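Local coordinates for protein FACT complex subunit (Chaetomium thermophilum var. thermophilum, PDB 4KHB) that forms, with Pob3, the FACT histone chaperone, which recognises histones H2A-H2B and probably reorganises nucleosomes during transcription, replication and DNA repair, at the interface of chains A and B. Residues are numbered along the deposited sequence; one frame, centred on the assembly and turned at random. Chains: chain A, Uncharacterized protein SPT16D; chain B, Uncharacterized protein POB3N.

The interface of chains A and B. Residues chain A 26, 99-100, 102, 105-106; chain B 175-176.
A chain of alternating charges links the start of the C-terminal helix of the Spt16 dimerisation domain (A:103-121), and the turn before it, to the Pob3N loop that leads into strand B:177-184. A:Asp102, A:Arg105 and A:Tyr106 face B:Arg175 and B:Asp176. Carboxylate oxygen A:Asp102 OD2 is the hub, accepting hydrogen bonds from NE and NH2 of both A:Arg105 and B:Arg175. B:Arg175 grips it side-on, with NE at 2.8 Å from A:Asp102 OD2 on the syn lone pair. In a salt bridge across the interface, B:Arg175 NH2 reaches A:Asp102 OD2 at 2.7 Å from above the carboxylate plane; the oxygen lies at the edge of a guanidinium turned 80° from the carboxylate. The B:Arg175 side chain is poorly ordered, so this half of the link is less certain. From within chain A, A:Arg105 NE comes to the anti lone pair of A:Asp102 OD2 at 2.9 Å, and its NH2 to that oxygen at 3.1 Å. The bend in the A:Arg105 chain (chi3 59°) helps turn the guanidinium between the two acids, where NH2 also forms a salt bridge with carboxylate oxygen B:Asp176 OD1 at 2.7 Å. The phenol A:Tyr106 OH donates to B:Asp176 OD1 at 2.6 Å from the opposite face of that carboxylate, which is thus clasped between arginine and tyrosine. Backbone A:Asp102 N bonds to the hydroxyl A:Ser100 OG at 3.1 Å, tethering the turn to the end of strand A:91-100. Were A:Asp102 an alanine, B:Arg175 would probably lose its acidic mate and A:Arg105 would be freer to swing away from B:Asp176. The two guanidinium groups stand about perpendicular, and the acid between them probably offsets their charge. The network probably helps to fasten the helix start to Pob3, holding together the PH-like Spt16D and Pob3N parts of the FACT heterodimer.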
ATOM      1  N   GLY A  26      -7.882   1.847   7.798  1.00 22.68           N
ATOM      2  CA  GLY A  26      -7.456   1.356   9.094  1.00 21.05           C
ATOM      3  C   GLY A  26      -7.184  -0.133   9.064  1.00 18.86           C
ATOM      4  O   GLY A  26      -7.551  -0.824   8.111  1.00 18.02           O
ATOM      5  N   ARG A  99       1.870   2.781  14.321  1.00 22.75           N
ATOM      6  CA  ARG A  99       1.728   3.522  15.566  1.00 18.28           C
ATOM      7  C   ARG A  99       0.364   4.201  15.622  1.00 26.99           C
ATOM      8  O   ARG A  99      -0.172   4.627  14.593  1.00 21.20           O
ATOM      9  CB  ARG A  99       2.859   4.544  15.748  1.00 19.69           C
ATOM     10  CG  ARG A  99       2.700   5.810  14.924  1.00 23.68           C
ATOM     11  CD  ARG A  99       3.689   6.880  15.355  1.00 20.46           C
ATOM     12  NE  ARG A  99       3.312   8.189  14.833  1.00 27.07           N
ATOM     13  CZ  ARG A  99       3.953   9.318  15.113  1.00 30.75           C
ATOM     14  NH1 ARG A  99       5.012   9.305  15.911  1.00 32.67           N
ATOM     15  NH2 ARG A  99       3.531  10.463  14.599  1.00 29.57           N
ATOM     16  N   SER A 100      -0.202   4.280  16.821  1.00 26.29           N
ATOM     17  CA  SER A 100      -1.457   4.994  17.029  1.00 24.58           C
ATOM     18  C   SER A 100      -1.579   5.467  18.471  1.00 27.70           C
ATOM     19  O   SER A 100      -0.784   5.082  19.331  1.00 29.27           O
ATOM     20  CB  SER A 100      -2.649   4.105  16.661  1.00 24.51           C
ATOM     21  OG  SER A 100      -3.873   4.721  17.019  1.00 36.86           O
ATOM     22  N   ASP A 102      -4.554   5.050  20.027  1.00 33.40           N
ATOM     23  CA  ASP A 102      -5.539   4.131  20.595  1.00 35.57           C
ATOM     24  C   ASP A 102      -4.845   2.908  21.188  1.00 33.26           C
ATOM     25  O   ASP A 102      -4.714   1.875  20.527  1.00 34.99           O
ATOM     26  CB  ASP A 102      -6.566   3.700  19.538  1.00 39.75           C
ATOM     27  CG  ASP A 102      -7.006   4.844  18.642  1.00 43.98           C
ATOM     28  OD1 ASP A 102      -6.931   6.011  19.082  1.00 54.34           O
ATOM     29  OD2 ASP A 102      -7.434   4.574  17.499  1.00 46.88           O
ATOM     30  N   ARG A 105      -7.217  -0.190  21.493  1.00 33.59           N
ATOM     31  CA  ARG A 105      -7.515  -0.803  20.204  1.00 33.91           C
ATOM     32  C   ARG A 105      -6.383  -1.727  19.767  1.00 28.56           C
ATOM     33  O   ARG A 105      -6.630  -2.835  19.298  1.00 27.04           O
ATOM     34  CB  ARG A 105      -7.783   0.262  19.136  1.00 27.17           C
ATOM     35  CG  ARG A 105      -8.339  -0.296  17.829  1.00 31.15           C
ATOM     36  CD  ARG A 105      -8.900   0.802  16.937  1.00 25.78           C
ATOM     37  NE  ARG A 105      -7.892   1.806  16.609  1.00 34.34           N
ATOM     38  CZ  ARG A 105      -7.115   1.762  15.532  1.00 34.03           C
ATOM     39  NH1 ARG A 105      -7.227   0.762  14.670  1.00 23.86           N
ATOM     40  NH2 ARG A 105      -6.222   2.719  15.319  1.00 36.49           N
ATOM     41  N   TYR A 106      -5.142  -1.275  19.937  1.00 23.31           N
ATOM     42  CA  TYR A 106      -3.982  -2.074  19.545  1.00 24.48           C
ATOM     43  C   TYR A 106      -3.810  -3.294  20.444  1.00 25.90           C
ATOM     44  O   TYR A 106      -3.296  -4.328  20.012  1.00 23.39           O
ATOM     45  CB  TYR A 106      -2.704  -1.226  19.527  1.00 23.76           C
ATOM     46  CG  TYR A 106      -2.474  -0.483  18.225  1.00 22.53           C
ATOM     47  CD1 TYR A 106      -3.439  -0.480  17.225  1.00 23.65           C
ATOM     48  CD2 TYR A 106      -1.282   0.190  17.987  1.00 20.42           C
ATOM     49  CE1 TYR A 106      -3.233   0.187  16.035  1.00 24.26           C
ATOM     50  CE2 TYR A 106      -1.065   0.860  16.794  1.00 23.25           C
ATOM     51  CZ  TYR A 106      -2.046   0.853  15.823  1.00 23.23           C
ATOM     52  OH  TYR A 106      -1.850   1.515  14.633  1.00 17.40           O
TER
ATOM     53  N   ARG B 175      -5.188   6.456  10.275  1.00 35.49           N
ATOM     54  CA  ARG B 175      -5.217   6.479  11.731  1.00 29.50           C
ATOM     55  C   ARG B 175      -4.134   5.558  12.249  1.00 30.66           C
ATOM     56  O   ARG B 175      -3.598   5.744  13.344  1.00 31.15           O
ATOM     57  CB  ARG B 175      -6.555   5.953  12.231  1.00 41.44           C
ATOM     58  CG  ARG B 175      -6.862   6.272  13.678  1.00 44.26           C
ATOM     59  CD  ARG B 175      -8.355   6.275  13.910  1.00 49.19           C
ATOM     60  NE  ARG B 175      -8.670   5.681  15.206  1.00 65.38           N
ATOM     61  CZ  ARG B 175      -9.847   5.776  15.813  1.00 67.07           C
ATOM     62  NH1 ARG B 175     -10.840   6.436  15.238  1.00 63.77           N
ATOM     63  NH2 ARG B 175     -10.035   5.194  16.989  1.00 57.59           N
ATOM     64  N   ASP B 176      -3.827   4.547  11.445  1.00 26.94           N
ATOM     65  CA  ASP B 176      -2.764   3.615  11.764  1.00 22.96           C
ATOM     66  C   ASP B 176      -1.559   3.982  10.920  1.00 22.58           C
ATOM     67  O   ASP B 176      -1.480   3.627   9.743  1.00 22.83           O
ATOM     68  CB  ASP B 176      -3.216   2.180  11.477  1.00 22.29           C
ATOM     69  CG  ASP B 176      -4.365   1.741  12.365  1.00 19.88           C
ATOM     70  OD1 ASP B 176      -4.257   1.896  13.599  1.00 23.08           O
ATOM     71  OD2 ASP B 176      -5.376   1.240  11.826  1.00 24.79           O
TER